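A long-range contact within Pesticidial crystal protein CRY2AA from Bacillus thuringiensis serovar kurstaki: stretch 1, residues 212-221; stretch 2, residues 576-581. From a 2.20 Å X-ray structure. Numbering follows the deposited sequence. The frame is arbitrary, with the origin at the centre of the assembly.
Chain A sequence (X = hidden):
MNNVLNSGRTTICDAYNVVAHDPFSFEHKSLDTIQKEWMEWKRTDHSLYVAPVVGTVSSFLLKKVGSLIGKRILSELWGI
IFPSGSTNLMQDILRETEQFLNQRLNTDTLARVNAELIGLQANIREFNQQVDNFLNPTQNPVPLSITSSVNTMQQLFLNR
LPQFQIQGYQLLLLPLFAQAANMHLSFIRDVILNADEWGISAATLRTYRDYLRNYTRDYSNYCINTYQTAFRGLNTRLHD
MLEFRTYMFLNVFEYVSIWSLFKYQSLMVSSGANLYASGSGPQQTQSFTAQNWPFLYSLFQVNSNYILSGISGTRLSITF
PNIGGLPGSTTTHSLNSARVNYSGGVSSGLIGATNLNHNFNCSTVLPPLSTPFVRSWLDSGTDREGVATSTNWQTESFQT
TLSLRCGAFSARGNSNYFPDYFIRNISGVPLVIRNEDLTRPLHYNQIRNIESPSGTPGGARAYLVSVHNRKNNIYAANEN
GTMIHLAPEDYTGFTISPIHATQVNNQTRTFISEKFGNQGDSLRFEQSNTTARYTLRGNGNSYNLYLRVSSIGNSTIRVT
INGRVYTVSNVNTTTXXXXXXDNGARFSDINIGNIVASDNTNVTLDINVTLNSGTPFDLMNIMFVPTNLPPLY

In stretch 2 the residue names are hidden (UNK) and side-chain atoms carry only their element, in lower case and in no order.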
# COMPACT_ATOMS: atom_id res chain seq x y z
N LEU A 212 23.48 0.60 -6.25
CA LEU A 212 22.06 0.32 -6.14
C LEU A 212 21.70 -0.03 -4.70
O LEU A 212 20.73 0.48 -4.14
CB LEU A 212 21.65 -0.83 -7.07
CG LEU A 212 20.14 -1.09 -7.14
CD1 LEU A 212 19.42 0.17 -7.63
CD2 LEU A 212 19.85 -2.26 -8.07
N ARG A 213 22.48 -0.91 -4.09
CA ARG A 213 22.22 -1.31 -2.72
C ARG A 213 22.46 -0.17 -1.74
O ARG A 213 21.57 0.18 -0.95
CB ARG A 213 23.10 -2.49 -2.31
CG ARG A 213 22.87 -2.93 -0.85
CD ARG A 213 24.11 -3.59 -0.26
NE ARG A 213 23.90 -4.06 1.11
CZ ARG A 213 24.10 -3.33 2.21
NH1 ARG A 213 24.51 -2.07 2.13
NH2 ARG A 213 23.89 -3.87 3.40
N ASN A 214 23.65 0.42 -1.78
CA ASN A 214 24.00 1.50 -0.85
C ASN A 214 23.13 2.74 -0.95
O ASN A 214 22.77 3.32 0.08
CB ASN A 214 25.47 1.87 -0.99
CG ASN A 214 26.40 0.73 -0.61
OD1 ASN A 214 26.01 -0.19 0.10
ND2 ASN A 214 27.65 0.80 -1.06
N TYR A 215 22.81 3.17 -2.16
CA TYR A 215 21.97 4.35 -2.29
C TYR A 215 20.52 4.04 -1.92
O TYR A 215 19.82 4.88 -1.38
CB TYR A 215 22.09 4.94 -3.70
CG TYR A 215 23.39 5.71 -3.88
CD1 TYR A 215 24.44 5.18 -4.63
CD2 TYR A 215 23.58 6.95 -3.26
CE1 TYR A 215 25.65 5.86 -4.76
CE2 TYR A 215 24.79 7.63 -3.38
CZ TYR A 215 25.82 7.09 -4.13
OH TYR A 215 27.01 7.78 -4.24
N THR A 216 20.08 2.81 -2.20
CA THR A 216 18.72 2.43 -1.83
C THR A 216 18.62 2.53 -0.31
O THR A 216 17.62 3.00 0.24
CB THR A 216 18.41 0.97 -2.26
OG1 THR A 216 18.26 0.91 -3.68
CG2 THR A 216 17.13 0.47 -1.59
N ARG A 217 19.68 2.10 0.37
CA ARG A 217 19.73 2.16 1.81
C ARG A 217 19.66 3.61 2.31
O ARG A 217 18.79 3.96 3.10
CB ARG A 217 21.02 1.49 2.31
CG ARG A 217 21.39 1.81 3.75
CD ARG A 217 22.72 2.54 3.78
NE ARG A 217 23.85 1.62 3.82
CZ ARG A 217 25.06 1.88 3.33
NH1 ARG A 217 25.30 3.05 2.75
NH2 ARG A 217 26.02 0.98 3.44
N ASP A 218 20.57 4.45 1.82
CA ASP A 218 20.60 5.85 2.24
C ASP A 218 19.29 6.59 1.98
O ASP A 218 18.76 7.26 2.87
CB ASP A 218 21.74 6.58 1.52
CG ASP A 218 23.10 6.03 1.87
OD1 ASP A 218 23.19 5.21 2.80
OD2 ASP A 218 24.09 6.42 1.21
N TYR A 219 18.79 6.48 0.76
CA TYR A 219 17.55 7.15 0.39
C TYR A 219 16.34 6.58 1.12
O TYR A 219 15.45 7.32 1.53
CB TYR A 219 17.35 7.07 -1.12
CG TYR A 219 18.47 7.70 -1.93
CD1 TYR A 219 18.60 7.43 -3.29
CD2 TYR A 219 19.38 8.58 -1.34
CE1 TYR A 219 19.61 8.00 -4.04
CE2 TYR A 219 20.41 9.17 -2.09
CZ TYR A 219 20.52 8.87 -3.44
OH TYR A 219 21.53 9.41 -4.20
N SER A 220 16.31 5.26 1.29
CA SER A 220 15.19 4.62 1.98
C SER A 220 15.15 5.07 3.43
O SER A 220 14.11 5.53 3.91
CB SER A 220 15.31 3.09 1.93
OG SER A 220 15.11 2.58 0.62
N ASN A 221 16.27 4.95 4.12
CA ASN A 221 16.33 5.35 5.52
C ASN A 221 15.99 6.82 5.70
O ASN A 221 15.27 7.19 6.63
CB ASN A 221 17.71 5.04 6.12
CG ASN A 221 17.96 3.54 6.30
OD1 ASN A 221 17.02 2.74 6.32
ND2 ASN A 221 19.23 3.17 6.45
N UNK A 576 23.87 -8.47 9.05
CA UNK A 576 23.83 -9.00 7.69
C UNK A 576 22.45 -8.69 7.10
O UNK A 576 21.55 -9.53 7.12
c UNK A 576 24.07 -10.51 7.70
o UNK A 576 25.85 -11.87 8.54
c UNK A 576 25.53 -10.87 7.89
n UNK A 576 26.42 -10.06 7.33
N UNK A 577 22.31 -7.48 6.58
CA UNK A 577 21.06 -7.01 6.00
C UNK A 577 21.35 -6.11 4.81
O UNK A 577 22.51 -5.84 4.48
c UNK A 577 21.09 -5.13 7.71
c UNK A 577 20.27 -6.24 7.06
n UNK A 577 21.27 -5.21 9.03
o UNK A 577 21.56 -4.22 7.03
N UNK A 578 20.30 -5.64 4.15
CA UNK A 578 20.45 -4.77 3.00
C UNK A 578 20.70 -3.33 3.43
O UNK A 578 20.88 -2.44 2.60
c UNK A 578 19.27 -6.01 1.13
c UNK A 578 19.20 -4.85 2.12
o UNK A 578 19.78 -7.09 1.51
o UNK A 578 18.82 -5.84 -0.01
N UNK A 579 20.71 -3.11 4.74
CA UNK A 579 20.96 -1.78 5.27
C UNK A 579 19.75 -0.91 5.53
O UNK A 579 19.88 0.15 6.13
N UNK A 580 18.57 -1.34 5.09
CA UNK A 580 17.36 -0.55 5.29
C UNK A 580 16.72 -0.82 6.65
O UNK A 580 16.40 -1.96 6.98
c UNK A 580 16.30 -0.87 4.21
c UNK A 580 15.01 -0.11 4.50
c UNK A 580 16.83 -0.53 2.83
N UNK A 581 16.54 0.24 7.44
CA UNK A 581 15.91 0.09 8.75
C UNK A 581 14.47 0.56 8.61
O UNK A 581 14.19 1.77 8.53
o UNK A 581 15.17 0.37 11.65
c UNK A 581 16.33 0.44 11.23
n UNK A 581 17.38 0.10 11.97
c UNK A 581 16.63 0.92 9.81
O HOH W 1 19.62 -1.46 0.21
O HOH W 2 23.99 -3.16 6.59

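Position 576 carries two side-chain carbons, the second bearing one oxygen and one nitrogen: a short carboxamide. Its CA-to-CB bond points away from the helix and it touches nothing on stretch 1. The residue is Asn576.

Position 577 again shows two carbons, the second with one O and one N. What it offers the helix first is backbone: its O accepts a hydrogen bond from Arg213 NH2 at 2.6 Å, lying at the edge of the guanidinium, near its plane. The side-chain oxygen takes a hydrogen bond from a water that also accepts one from Arg213 NH2. This is Asn577.

Position 578 has two carbons, the second carrying two oxygens, hence a carboxylate. An acid beside an arginine suggests a salt bridge, yet none forms; the nearest approach of its side chain to stretch 1 is 4.9 Å, from CB to Arg213 NE. Its backbone does the work, with C over one face of the Arg213 guanidinium, 3.2 Å from NH2, and O joined through a water to the O of Arg213. This is Asp578.

Position 579 has no side-chain atoms at all. Its phi/psi of 92/-9 would jam a CB against the preceding carbonyl O, and an ideal CB would also sit 2.9 Å from Arg217 CG, a clash. Both backbone and neighbour therefore fit glycine, Gly579. Its N also donates a weak hydrogen bond to Asn577 OD1 (2.7 Å).

Position 580 bears three carbons, one branching into two: a small aliphatic fork. One branch tip lies 4.0 Å from Ser220 CB and 4.1 Å from Arg217 CA, packing on the helix surface where the two stretches come close, CA of 580 being 5.0 Å from CA of Arg217. This is Val580, with CG2 the tip in question.

Position 581 returns to two carbons, the second with one O and one N. The end of this side chain leads away from the helix, while its backbone N donates to Asn221 OD1 at 2.8 Å. This is Asn581.

The rule is that helix side chains read loop backbone. Arg213 reaches Asn577 O, and one turn past Arg217 the Asn221 carboxamide spans two loop residues, OD1 accepting from Asn581 N while ND2 donates to Gly579 O at 3.1 Å. Between these polar grips, Gly579 lets the loop pass close to Arg217, and Val580 supplies apolar packing. Asn577 adds a water link to Arg213; the direct hydrogen bonds all use loop backbone atoms.

Stretch 2, residues 576-581: NNDGVN
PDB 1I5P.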